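Local coordinates for protein alpha-1,2-mannosidase (Trichoderma reesei, PDB 1HCU) that trims alpha-1,2-linked mannose from high-mannose N-glycans, cutting four consecutive residues, as a glycosyl hydrolase of family 47 that probably uses calcium, at residues A[185-190]-A[255-260]; A[481-484]-A[488-491]; A[178-183]-A[248-253]; A[136-141]-A[195-200]. All blocks are in the same frame, centred on the assembly; numbering follows the deposited sequence.

Interaction 1 of 4, residues A[185-190]-A[255-260]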
loop_
_atom_site.group_PDB
_atom_site.type_symbol
_atom_site.label_atom_id
_atom_site.label_comp_id
_atom_site.label_asym_id
_atom_site.label_seq_id
_atom_site.Cartn_x
_atom_site.Cartn_y
_atom_site.Cartn_z
ATOM N N TRP A 185 -14.993 -2.281 1.953
ATOM C CA TRP A 185 -16.264 -2.726 2.507
ATOM C C TRP A 185 -17.413 -1.827 2.030
ATOM O O TRP A 185 -18.532 -2.298 1.828
ATOM C CB TRP A 185 -16.177 -2.771 4.039
ATOM C CG TRP A 185 -15.444 -4.002 4.517
ATOM C CD1 TRP A 185 -14.137 -4.336 4.270
ATOM C CD2 TRP A 185 -16.008 -5.101 5.242
ATOM N NE1 TRP A 185 -13.862 -5.577 4.792
ATOM C CE2 TRP A 185 -14.990 -6.071 5.393
ATOM C CE3 TRP A 185 -17.277 -5.361 5.775
ATOM C CZ2 TRP A 185 -15.204 -7.287 6.057
ATOM C CZ3 TRP A 185 -17.491 -6.575 6.437
ATOM C CH2 TRP A 185 -16.457 -7.519 6.571
ATOM N N THR A 186 -17.135 -0.540 1.838
ATOM C CA THR A 186 -18.163 0.369 1.345
ATOM C C THR A 186 -18.386 0.043 -0.128
ATOM O O THR A 186 -19.515 0.048 -0.614
ATOM C CB THR A 186 -17.746 1.857 1.486
ATOM O OG1 THR A 186 -17.731 2.222 2.874
ATOM C CG2 THR A 186 -18.727 2.761 0.749
ATOM N N ARG A 187 -17.298 -0.270 -0.826
ATOM C CA ARG A 187 -17.362 -0.624 -2.243
ATOM C C ARG A 187 -18.209 -1.885 -2.400
ATOM O O ARG A 187 -19.020 -1.987 -3.314
ATOM C CB ARG A 187 -15.947 -0.867 -2.798
ATOM C CG ARG A 187 -15.890 -1.074 -4.307
ATOM C CD ARG A 187 -16.532 0.105 -5.021
ATOM N NE ARG A 187 -16.746 -0.124 -6.449
ATOM C CZ ARG A 187 -17.767 0.385 -7.138
ATOM N NH1 ARG A 187 -18.667 1.146 -6.520
ATOM N NH2 ARG A 187 -17.886 0.151 -8.443
ATOM N N LEU A 188 -18.022 -2.840 -1.495
ATOM C CA LEU A 188 -18.778 -4.090 -1.549
ATOM C C LEU A 188 -20.291 -3.831 -1.372
ATOM O O LEU A 188 -21.103 -4.377 -2.118
ATOM C CB LEU A 188 -18.262 -5.064 -0.472
ATOM C CG LEU A 188 -18.836 -6.489 -0.479
ATOM C CD1 LEU A 188 -18.520 -7.158 -1.801
ATOM C CD2 LEU A 188 -18.265 -7.290 0.669
ATOM N N SER A 189 -20.666 -3.003 -0.393
ATOM C CA SER A 189 -22.078 -2.688 -0.167
ATOM C C SER A 189 -22.689 -2.058 -1.409
ATOM O O SER A 189 -23.813 -2.373 -1.787
ATOM C CB SER A 189 -22.257 -1.708 0.997
ATOM O OG SER A 189 -21.928 -2.300 2.235
ATOM N N ASP A 190 -21.948 -1.155 -2.036
ATOM C CA ASP A 190 -22.453 -0.490 -3.225
ATOM C C ASP A 190 -22.629 -1.469 -4.383
ATOM O O ASP A 190 -23.562 -1.347 -5.172
ATOM C CB ASP A 190 -21.511 0.644 -3.638
ATOM C CG ASP A 190 -21.657 1.875 -2.760
ATOM O OD1 ASP A 190 -20.901 2.844 -2.982
ATOM O OD2 ASP A 190 -22.526 1.877 -1.860
ATOM N N TYR A 255 -12.772 10.378 0.359
ATOM C CA TYR A 255 -13.307 11.640 -0.151
ATOM C C TYR A 255 -13.379 11.600 -1.671
ATOM O O TYR A 255 -14.239 12.242 -2.274
ATOM C CB TYR A 255 -12.431 12.813 0.290
ATOM C CG TYR A 255 -12.905 14.163 -0.204
ATOM C CD1 TYR A 255 -14.087 14.740 0.273
ATOM C CD2 TYR A 255 -12.150 14.882 -1.125
ATOM C CE1 TYR A 255 -14.497 16.009 -0.156
ATOM C CE2 TYR A 255 -12.547 16.145 -1.559
ATOM C CZ TYR A 255 -13.713 16.703 -1.074
ATOM O OH TYR A 255 -14.072 17.962 -1.517
ATOM N N LEU A 256 -12.460 10.858 -2.286
ATOM C CA LEU A 256 -12.441 10.724 -3.737
ATOM C C LEU A 256 -13.589 9.778 -4.100
ATOM O O LEU A 256 -14.313 10.004 -5.076
ATOM C CB LEU A 256 -11.108 10.120 -4.205
ATOM C CG LEU A 256 -10.644 10.339 -5.655
ATOM C CD1 LEU A 256 -9.576 9.302 -6.036
ATOM C CD2 LEU A 256 -11.811 10.235 -6.605
ATOM N N TYR A 257 -13.755 8.722 -3.302
ATOM C CA TYR A 257 -14.802 7.738 -3.549
ATOM C C TYR A 257 -16.193 8.377 -3.527
ATOM O O TYR A 257 -17.076 7.970 -4.268
ATOM C CB TYR A 257 -14.718 6.586 -2.531
ATOM C CG TYR A 257 -15.659 5.444 -2.858
ATOM C CD1 TYR A 257 -16.871 5.289 -2.177
ATOM C CD2 TYR A 257 -15.375 4.561 -3.905
ATOM C CE1 TYR A 257 -17.782 4.279 -2.538
ATOM C CE2 TYR A 257 -16.275 3.554 -4.269
ATOM C CZ TYR A 257 -17.474 3.419 -3.586
ATOM O OH TYR A 257 -18.352 2.433 -3.961
ATOM N N ASP A 258 -16.378 9.380 -2.674
ATOM C CA ASP A 258 -17.648 10.108 -2.572
ATOM C C ASP A 258 -17.425 11.351 -1.700
ATOM O O ASP A 258 -17.500 11.285 -0.476
ATOM C CB ASP A 258 -18.749 9.219 -1.972
ATOM C CG ASP A 258 -20.109 9.911 -1.941
ATOM O OD1 ASP A 258 -21.122 9.238 -1.672
ATOM O OD2 ASP A 258 -20.165 11.134 -2.181
ATOM N N PRO A 259 -17.168 12.506 -2.335
ATOM C CA PRO A 259 -16.921 13.789 -1.661
ATOM C C PRO A 259 -18.011 14.231 -0.688
ATOM O O PRO A 259 -17.732 14.947 0.271
ATOM C CB PRO A 259 -16.784 14.790 -2.816
ATOM C CG PRO A 259 -16.493 13.948 -4.021
ATOM C CD PRO A 259 -17.278 12.688 -3.795
ATOM N N VAL A 260 -19.254 13.837 -0.951
ATOM C CA VAL A 260 -20.347 14.230 -0.079
ATOM C C VAL A 260 -20.422 13.357 1.164
ATOM O O VAL A 260 -20.294 13.852 2.286
ATOM C CB VAL A 260 -21.709 14.176 -0.811
ATOM C CG1 VAL A 260 -22.850 14.512 0.164
ATOM C CG2 VAL A 260 -21.709 15.168 -1.976
#
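Tyr257 reaches from the end of helix 245-257 to Thr186, Arg187 and Asp190 on helix 182-192, joining two helices of the (alpha/alpha)7 barrel characteristic of glycosyl hydrolase family 47. The backbones stay apart, CA of Arg187 lying 8.8 Å from CA of Tyr257, so the contact depends on the tyrosine's length. With CG anti to the backbone N (chi1 -172°), the stem of CB and CG carries the ring toward the other helix.

Farther out, the two sides of the ring meet different neighbours. CE1 passes CG2 of Thr186 at 3.7 Å, the two side chains sliding past each other in opposite directions; the threonine's OG1 is hydrogen-bonded to Val182 O of its own helix. CE2 lies 3.5 Å from Arg187 CD, and the arginine crosses the ring at about a right angle with its guanidinium plane steeply inclined.

At the tip the hydroxyl has two charged partners. NH1 of Arg187 donates to Tyr257 OH over 2.9 Å at an N-H...O angle of 156°, while NH2 of the same guanidinium forms a salt bridge with Asp114. The hydroxyl's proton goes to Asp190, whose OD1 also pairs with Arg493. That Tyr257 OH to Asp190 OD1 bond, 2.8 Å long, meets the oxygen on its anti side, 26° out of the carboxylate plane.

Interaction 2 of 4, residues A[481-484]-A[488-491]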
loop_
_atom_site.group_PDB
_atom_site.type_symbol
_atom_site.label_atom_id
_atom_site.label_comp_id
_atom_site.label_asym_id
_atom_site.label_seq_id
_atom_site.Cartn_x
_atom_site.Cartn_y
_atom_site.Cartn_z
ATOM N N PHE A 481 -11.497 6.421 -10.852
ATOM C CA PHE A 481 -10.991 5.283 -10.078
ATOM C C PHE A 481 -10.199 5.717 -8.843
ATOM O O PHE A 481 -9.752 6.861 -8.747
ATOM C CB PHE A 481 -10.121 4.365 -10.951
ATOM C CG PHE A 481 -10.914 3.452 -11.855
ATOM C CD1 PHE A 481 -11.480 3.932 -13.032
ATOM C CD2 PHE A 481 -11.137 2.122 -11.498
ATOM C CE1 PHE A 481 -12.261 3.105 -13.841
ATOM C CE2 PHE A 481 -11.917 1.286 -12.301
ATOM C CZ PHE A 481 -12.480 1.781 -13.473
ATOM N N VAL A 482 -10.046 4.805 -7.888
ATOM C CA VAL A 482 -9.307 5.094 -6.666
ATOM C C VAL A 482 -8.521 3.866 -6.259
ATOM O O VAL A 482 -9.091 2.785 -6.113
ATOM C CB VAL A 482 -10.242 5.442 -5.487
ATOM C CG1 VAL A 482 -9.417 5.983 -4.317
ATOM C CG2 VAL A 482 -11.281 6.445 -5.922
ATOM N N PHE A 483 -7.216 4.034 -6.059
ATOM C CA PHE A 483 -6.374 2.912 -5.661
ATOM C C PHE A 483 -6.499 2.617 -4.166
ATOM O O PHE A 483 -6.418 3.527 -3.326
ATOM C CB PHE A 483 -4.903 3.180 -5.987
ATOM C CG PHE A 483 -4.581 3.189 -7.460
ATOM C CD1 PHE A 483 -4.484 4.389 -8.158
ATOM C CD2 PHE A 483 -4.332 2.000 -8.141
ATOM C CE1 PHE A 483 -4.137 4.406 -9.519
ATOM C CE2 PHE A 483 -3.985 2.006 -9.496
ATOM C CZ PHE A 483 -3.887 3.213 -10.184
ATOM N N ASN A 484 -6.708 1.342 -3.840
ATOM C CA ASN A 484 -6.808 0.930 -2.452
ATOM C C ASN A 484 -5.351 0.841 -2.003
ATOM O O ASN A 484 -4.448 1.086 -2.799
ATOM C CB ASN A 484 -7.550 -0.418 -2.331
ATOM C CG ASN A 484 -6.619 -1.622 -2.305
ATOM O OD1 ASN A 484 -5.645 -1.701 -3.054
ATOM N ND2 ASN A 484 -6.935 -2.579 -1.447
ATOM N N HIS A 488 -5.052 -1.636 -5.703
ATOM C CA HIS A 488 -6.213 -2.187 -6.405
ATOM C C HIS A 488 -7.215 -1.057 -6.618
ATOM O O HIS A 488 -7.850 -0.596 -5.677
ATOM C CB HIS A 488 -6.854 -3.324 -5.605
ATOM C CG HIS A 488 -5.940 -4.488 -5.389
ATOM N ND1 HIS A 488 -5.241 -5.081 -6.417
ATOM C CD2 HIS A 488 -5.586 -5.150 -4.262
ATOM C CE1 HIS A 488 -4.490 -6.055 -5.933
ATOM N NE2 HIS A 488 -4.681 -6.116 -4.629
ATOM N N PRO A 489 -7.364 -0.596 -7.868
ATOM C CA PRO A 489 -8.280 0.492 -8.229
ATOM C C PRO A 489 -9.767 0.137 -8.252
ATOM O O PRO A 489 -10.170 -0.803 -8.930
ATOM C CB PRO A 489 -7.777 0.899 -9.608
ATOM C CG PRO A 489 -7.391 -0.425 -10.196
ATOM C CD PRO A 489 -6.617 -1.061 -9.052
ATOM N N PHE A 490 -10.579 0.900 -7.526
ATOM C CA PHE A 490 -12.028 0.678 -7.479
ATOM C C PHE A 490 -12.724 1.842 -8.177
ATOM O O PHE A 490 -12.225 2.968 -8.140
ATOM C CB PHE A 490 -12.522 0.651 -6.027
ATOM C CG PHE A 490 -11.886 -0.400 -5.183
ATOM C CD1 PHE A 490 -11.768 -0.217 -3.809
ATOM C CD2 PHE A 490 -11.413 -1.576 -5.750
ATOM C CE1 PHE A 490 -11.179 -1.201 -3.010
ATOM C CE2 PHE A 490 -10.830 -2.556 -4.972
ATOM C CZ PHE A 490 -10.710 -2.373 -3.597
ATOM N N SER A 491 -13.863 1.591 -8.819
ATOM C CA SER A 491 -14.598 2.695 -9.450
ATOM C C SER A 491 -15.210 3.474 -8.295
ATOM O O SER A 491 -15.570 2.879 -7.277
ATOM C CB SER A 491 -15.733 2.186 -10.342
ATOM O OG SER A 491 -15.248 1.517 -11.485
#
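Strands 481-483 and 489-491 run antiparallel, their axes approaching to 4.2 Å at 149°, with Val482 and Phe490 as the hydrogen-bonded pair. Val482 N meets Phe490 O at 2.9 Å, and Phe490 N returns the bond to Val482 O at 2.8 Å. Beyond the strands, Asn484 N bonds to His488 O.

Phe481, Phe483, Pro489 and Ser491 share one face of this hairpin. Pro489 CB sits 4.3 Å from the centroid of the Phe483 ring, an off-centre CH-pi contact. Ser491 CA lies over one face of the Phe481 ring, offset toward its rim, and Ser491 OG comes within 3.4 Å of Phe481 CZ. Phe490, on the reverse face with Val482, brings CE1 to 3.8 Å from Asn484 CB, and His488 O lies over one face of the Phe490 ring near its rim.

The turn is held by Asn484, whose OD1 accepts His488 N at 2.7 Å and 156° as well as Glu486 N, while ND2 binds Ile103 O and Glu184. An alanine here would remove the amide, and is likely to leave the NH groups of His488 and Glu486 without this acceptor and the turn freer to move.

His488 spends both ring nitrogens on Asp60 and Asp63. Around the hairpin, helix 98-117 meets His488, Pro489 and Phe490, helix 182-192 meets Asn484, Phe490 and Ser491, and helix 245-257 packs on Val482 and Asn484, consistent with the C-terminal hairpin that plugs the family 47 barrel.

Interaction 3 of 4, residues A[178-183]-A[248-253]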
loop_
_atom_site.group_PDB
_atom_site.type_symbol
_atom_site.label_atom_id
_atom_site.label_comp_id
_atom_site.label_asym_id
_atom_site.label_seq_id
_atom_site.Cartn_x
_atom_site.Cartn_y
_atom_site.Cartn_z
ATOM N N ILE A 178 -7.623 -0.918 11.561
ATOM C CA ILE A 178 -9.013 -0.563 11.788
ATOM C C ILE A 178 -9.487 0.371 10.678
ATOM O O ILE A 178 -10.595 0.231 10.163
ATOM C CB ILE A 178 -9.187 0.198 13.112
ATOM C CG1 ILE A 178 -8.870 -0.714 14.298
ATOM C CG2 ILE A 178 -10.601 0.757 13.199
ATOM C CD1 ILE A 178 -8.856 0.011 15.630
ATOM N N GLY A 179 -8.629 1.323 10.315
ATOM C CA GLY A 179 -8.973 2.304 9.299
ATOM C C GLY A 179 -8.654 1.990 7.851
ATOM O O GLY A 179 -8.693 2.883 7.006
ATOM N N SER A 180 -8.348 0.734 7.548
ATOM C CA SER A 180 -8.042 0.356 6.177
ATOM C C SER A 180 -9.039 -0.668 5.658
ATOM O O SER A 180 -8.701 -1.488 4.806
ATOM C CB SER A 180 -6.625 -0.210 6.081
ATOM O OG SER A 180 -5.655 0.786 6.347
ATOM N N LEU A 181 -10.271 -0.602 6.159
ATOM C CA LEU A 181 -11.327 -1.530 5.760
ATOM C C LEU A 181 -12.499 -0.829 5.084
ATOM O O LEU A 181 -13.228 -1.439 4.288
ATOM C CB LEU A 181 -11.849 -2.264 6.992
ATOM C CG LEU A 181 -10.773 -2.889 7.873
ATOM C CD1 LEU A 181 -11.411 -3.482 9.130
ATOM C CD2 LEU A 181 -10.029 -3.945 7.087
ATOM N N VAL A 182 -12.671 0.452 5.412
ATOM C CA VAL A 182 -13.773 1.264 4.901
ATOM C C VAL A 182 -13.903 1.357 3.377
ATOM O O VAL A 182 -15.012 1.267 2.847
ATOM C CB VAL A 182 -13.726 2.699 5.514
ATOM C CG1 VAL A 182 -12.398 3.381 5.194
ATOM C CG2 VAL A 182 -14.883 3.518 4.998
ATOM N N LEU A 183 -12.789 1.520 2.669
ATOM C CA LEU A 183 -12.842 1.625 1.216
ATOM C C LEU A 183 -13.421 0.369 0.566
ATOM O O LEU A 183 -14.394 0.442 -0.183
ATOM C CB LEU A 183 -11.444 1.869 0.633
ATOM C CG LEU A 183 -11.321 2.752 -0.620
ATOM C CD1 LEU A 183 -9.982 2.468 -1.316
ATOM C CD2 LEU A 183 -12.465 2.505 -1.567
ATOM N N TYR A 248 -4.487 7.273 7.528
ATOM C CA TYR A 248 -4.488 8.630 6.987
ATOM C C TYR A 248 -4.750 8.567 5.487
ATOM O O TYR A 248 -5.470 9.406 4.941
ATOM C CB TYR A 248 -3.136 9.316 7.234
ATOM C CG TYR A 248 -2.874 9.627 8.689
ATOM C CD1 TYR A 248 -1.655 9.306 9.285
ATOM C CD2 TYR A 248 -3.857 10.215 9.477
ATOM C CE1 TYR A 248 -1.428 9.557 10.631
ATOM C CE2 TYR A 248 -3.642 10.472 10.818
ATOM C CZ TYR A 248 -2.430 10.137 11.390
ATOM O OH TYR A 248 -2.231 10.372 12.730
ATOM N N GLU A 249 -4.169 7.561 4.836
ATOM C CA GLU A 249 -4.324 7.359 3.394
ATOM C C GLU A 249 -5.793 7.217 2.982
ATOM O O GLU A 249 -6.255 7.898 2.063
ATOM C CB GLU A 249 -3.544 6.101 2.950
ATOM C CG GLU A 249 -3.549 5.788 1.440
ATOM C CD GLU A 249 -2.887 4.437 1.105
ATOM O OE1 GLU A 249 -2.960 3.992 -0.069
ATOM O OE2 GLU A 249 -2.294 3.820 2.016
ATOM N N TYR A 250 -6.524 6.329 3.651
ATOM C CA TYR A 250 -7.922 6.094 3.301
ATOM C C TYR A 250 -8.856 7.256 3.612
ATOM O O TYR A 250 -9.949 7.344 3.058
ATOM C CB TYR A 250 -8.443 4.811 3.966
ATOM C CG TYR A 250 -8.155 3.537 3.182
ATOM C CD1 TYR A 250 -8.675 2.303 3.594
ATOM C CD2 TYR A 250 -7.336 3.556 2.057
ATOM C CE1 TYR A 250 -8.374 1.118 2.905
ATOM C CE2 TYR A 250 -7.030 2.375 1.359
ATOM C CZ TYR A 250 -7.544 1.166 1.790
ATOM O OH TYR A 250 -7.189 0.017 1.125
ATOM N N LEU A 251 -8.423 8.150 4.490
ATOM C CA LEU A 251 -9.226 9.307 4.841
ATOM C C LEU A 251 -9.498 10.161 3.602
ATOM O O LEU A 251 -10.650 10.487 3.297
ATOM C CB LEU A 251 -8.500 10.136 5.892
ATOM C CG LEU A 251 -9.075 10.267 7.307
ATOM C CD1 LEU A 251 -9.748 9.014 7.793
ATOM C CD2 LEU A 251 -7.925 10.647 8.214
ATOM N N ILE A 252 -8.439 10.517 2.882
ATOM C CA ILE A 252 -8.596 11.331 1.684
ATOM C C ILE A 252 -9.121 10.486 0.519
ATOM O O ILE A 252 -9.823 10.999 -0.356
ATOM C CB ILE A 252 -7.255 11.996 1.282
ATOM C CG1 ILE A 252 -7.469 12.991 0.137
ATOM C CG2 ILE A 252 -6.254 10.932 0.885
ATOM C CD1 ILE A 252 -8.345 14.171 0.495
ATOM N N LYS A 253 -8.802 9.195 0.509
ATOM C CA LYS A 253 -9.270 8.343 -0.578
ATOM C C LYS A 253 -10.780 8.119 -0.545
ATOM O O LYS A 253 -11.405 7.929 -1.589
ATOM C CB LYS A 253 -8.512 7.012 -0.594
ATOM C CG LYS A 253 -7.091 7.166 -1.135
ATOM C CD LYS A 253 -6.402 5.830 -1.368
ATOM C CE LYS A 253 -5.028 6.027 -2.002
ATOM N NZ LYS A 253 -4.346 4.717 -2.258
#
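Ser180 and Tyr250 bring the backbones nearest, 6.4 Å between their CA atoms, where the bend linking helices 175-178 and 182-192 passes segment 248-253 of helix 245-257. Gly179 is the first residue to leave helical geometry, and no hydrogen bond joins the two segments; the contact is made by the Tyr250 ring.

That ring enters the bend and meets backbone along its CD1-CE1 side and aliphatic carbon over a face. Ser180 O lies at its edge, 3.2 Å from Tyr250 CE1, while Gly179 O approaches CD1 obliquely at 3.5 Å. Leu183 CB sits 4.1 Å from the ring centroid and 17° off the normal, a CH-pi contact over the face, and its CD1 reaches Tyr250 CE2 at 4.0 Å. Val182 CG1, placed between the backbone N and the carbonyl carbon (chi1 58°), slides past CD1 at 4.2 Å.

Beyond the ring, Tyr250 OH bonds to the backbone N of Thr485. A leucine in place of Tyr250 would lack the hydroxyl and the flat ring, and would probably leave the Thr485 amide without this acceptor and Leu183 CB without the aromatic face it packs on.

Nearby, Glu249 OE1 and Lys253 NZ form a 2.7 Å salt bridge; OE2 of the same glutamate bonds Thr485 OG1. Since Thr485 binds calcium, and the Tyr250 side chain is about 7 Å from the ion, this is consistent with second-shell packing around the calcium site within the family 47 (alpha/alpha)7 barrel.

Interaction 4 of 4, residues A[136-141]-A[195-200]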
loop_
_atom_site.group_PDB
_atom_site.type_symbol
_atom_site.label_atom_id
_atom_site.label_comp_id
_atom_site.label_asym_id
_atom_site.label_seq_id
_atom_site.Cartn_x
_atom_site.Cartn_y
_atom_site.Cartn_z
ATOM N N GLN A 136 -17.357 -14.269 -4.817
ATOM C CA GLN A 136 -16.326 -14.728 -3.891
ATOM C C GLN A 136 -15.945 -13.649 -2.876
ATOM O O GLN A 136 -15.635 -13.963 -1.729
ATOM C CB GLN A 136 -15.092 -15.204 -4.668
ATOM C CG GLN A 136 -15.246 -16.593 -5.305
ATOM C CD GLN A 136 -15.050 -17.736 -4.311
ATOM O OE1 GLN A 136 -14.202 -18.603 -4.513
ATOM N NE2 GLN A 136 -15.831 -17.744 -3.243
ATOM N N ALA A 137 -15.989 -12.383 -3.290
ATOM C CA ALA A 137 -15.651 -11.275 -2.393
ATOM C C ALA A 137 -16.674 -11.200 -1.261
ATOM O O ALA A 137 -16.321 -11.039 -0.095
ATOM C CB ALA A 137 -15.628 -9.962 -3.162
ATOM N N GLN A 138 -17.947 -11.320 -1.611
ATOM C CA GLN A 138 -18.999 -11.279 -0.612
ATOM C C GLN A 138 -18.896 -12.491 0.317
ATOM O O GLN A 138 -19.093 -12.371 1.521
ATOM C CB GLN A 138 -20.358 -11.228 -1.297
ATOM C CG GLN A 138 -21.530 -11.177 -0.341
ATOM C CD GLN A 138 -22.791 -10.689 -1.015
ATOM O OE1 GLN A 138 -23.049 -11.008 -2.174
ATOM N NE2 GLN A 138 -23.589 -9.915 -0.291
ATOM N N THR A 139 -18.554 -13.651 -0.237
ATOM C CA THR A 139 -18.400 -14.857 0.574
ATOM C C THR A 139 -17.296 -14.632 1.613
ATOM O O THR A 139 -17.468 -14.954 2.794
ATOM C CB THR A 139 -18.045 -16.096 -0.304
ATOM O OG1 THR A 139 -19.145 -16.404 -1.168
ATOM C CG2 THR A 139 -17.739 -17.310 0.566
ATOM N N LEU A 140 -16.172 -14.071 1.170
ATOM C CA LEU A 140 -15.044 -13.786 2.056
ATOM C C LEU A 140 -15.488 -12.812 3.146
ATOM O O LEU A 140 -15.268 -13.040 4.340
ATOM C CB LEU A 140 -13.897 -13.137 1.273
ATOM C CG LEU A 140 -12.439 -13.488 1.589
ATOM C CD1 LEU A 140 -11.529 -12.410 0.989
ATOM C CD2 LEU A 140 -12.205 -13.600 3.082
ATOM N N ALA A 141 -16.110 -11.717 2.725
ATOM C CA ALA A 141 -16.557 -10.702 3.666
ATOM C C ALA A 141 -17.560 -11.238 4.681
ATOM O O ALA A 141 -17.576 -10.794 5.822
ATOM C CB ALA A 141 -17.154 -9.518 2.918
ATOM N N PRO A 195 -26.168 -2.967 2.572
ATOM C CA PRO A 195 -25.588 -1.891 3.387
ATOM C C PRO A 195 -24.773 -2.309 4.611
ATOM O O PRO A 195 -23.958 -1.525 5.113
ATOM C CB PRO A 195 -26.814 -1.061 3.788
ATOM C CG PRO A 195 -27.783 -1.316 2.683
ATOM C CD PRO A 195 -27.629 -2.805 2.480
ATOM N N GLN A 196 -24.998 -3.531 5.093
ATOM C CA GLN A 196 -24.294 -4.035 6.272
ATOM C C GLN A 196 -22.763 -3.845 6.213
ATOM O O GLN A 196 -22.165 -3.324 7.154
ATOM C CB GLN A 196 -24.631 -5.519 6.489
ATOM C CG GLN A 196 -24.055 -6.134 7.778
ATOM C CD GLN A 196 -24.075 -7.687 7.805
ATOM O OE1 GLN A 196 -23.721 -8.301 8.820
ATOM N NE2 GLN A 196 -24.475 -8.313 6.693
ATOM N N TYR A 197 -22.132 -4.239 5.111
ATOM C CA TYR A 197 -20.678 -4.133 4.990
ATOM C C TYR A 197 -20.144 -2.741 5.301
ATOM O O TYR A 197 -19.269 -2.589 6.154
ATOM C CB TYR A 197 -20.229 -4.591 3.596
ATOM C CG TYR A 197 -20.760 -5.963 3.240
ATOM C CD1 TYR A 197 -20.448 -7.074 4.023
ATOM C CD2 TYR A 197 -21.649 -6.133 2.179
ATOM C CE1 TYR A 197 -21.019 -8.317 3.766
ATOM C CE2 TYR A 197 -22.226 -7.373 1.913
ATOM C CZ TYR A 197 -21.910 -8.458 2.716
ATOM O OH TYR A 197 -22.519 -9.674 2.503
ATOM N N ALA A 198 -20.680 -1.728 4.624
ATOM C CA ALA A 198 -20.271 -0.343 4.848
ATOM C C ALA A 198 -20.551 0.108 6.287
ATOM O O ALA A 198 -19.715 0.773 6.917
ATOM C CB ALA A 198 -20.994 0.575 3.868
ATOM N N GLN A 199 -21.722 -0.264 6.804
ATOM C CA GLN A 199 -22.123 0.100 8.160
ATOM C C GLN A 199 -21.113 -0.368 9.204
ATOM O O GLN A 199 -20.745 0.372 10.114
ATOM C CB GLN A 199 -23.504 -0.491 8.477
ATOM C CG GLN A 199 -24.644 0.237 7.781
ATOM C CD GLN A 199 -25.966 -0.526 7.824
ATOM O OE1 GLN A 199 -27.003 -0.010 7.399
ATOM N NE2 GLN A 199 -25.932 -1.762 8.325
ATOM N N LEU A 200 -20.673 -1.609 9.054
ATOM C CA LEU A 200 -19.713 -2.207 9.960
ATOM C C LEU A 200 -18.367 -1.496 9.931
ATOM O O LEU A 200 -17.835 -1.116 10.971
ATOM C CB LEU A 200 -19.529 -3.683 9.602
ATOM C CG LEU A 200 -20.252 -4.748 10.439
ATOM C CD1 LEU A 200 -21.425 -4.145 11.206
ATOM C CD2 LEU A 200 -20.695 -5.880 9.522
#
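Gln138 NE2 donates to Tyr197 OH across 3.0 Å, in a bond straight to 164° at the hydrogen and lying only 4° out of the amide plane. The two side chains cross at about a right angle, and NE2 arrives at the edge of the ring near its plane. Gln138 CG also comes close, 3.4 Å from Tyr197 OH; the glutamine gets there with CG anti to the backbone N (chi1 -180°) and the chain extended beyond it. At the CE1 side, Ala141, about one helical turn after Gln138, approaches obliquely, its CB 4.1 Å from Tyr197 CE1.

Helices 127-144 and 196-209, which carry these residues, are helices of the (alpha/alpha)7 barrel of family 47, and the contact lies away from the catalytic and calcium sites.

The tyrosine hydroxyl has a second partner in Asn142 OD1, so two side-chain amides bond it, which probably restricts its movement. Farther out, helix 182-192 packs against the pair: Leu188 touches both Ala141 and Tyr197, and Thr192 meets Gln138. Ser189 lies against the tyrosine too, and its OG bonds Ala198 N in the first turn of helix 196-209.

Interactions 1 and 3 use the same helix pair, 182-192 and 245-257, with centres about 11 Å apart; interaction 3 lies at the turn leading into the first helix and interaction 1 farther along both. The hairpin of interaction 2 has its centre about 10 Å from that of interaction 1 and 12 Å from that of interaction 3, and touches both: Ser491 O packs on Tyr257 CE2, and Lys253 NZ bonds Phe483 O. Interaction 4, its centre about 13 Å from that of interaction 1, is linked to it through Leu188 and Ser189. The segments of interactions 1, 3 and 4 alternate along the chain; interaction 2 follows all three. Helix 182-192 thus connects the hairpin inside the barrel with helix 196-209.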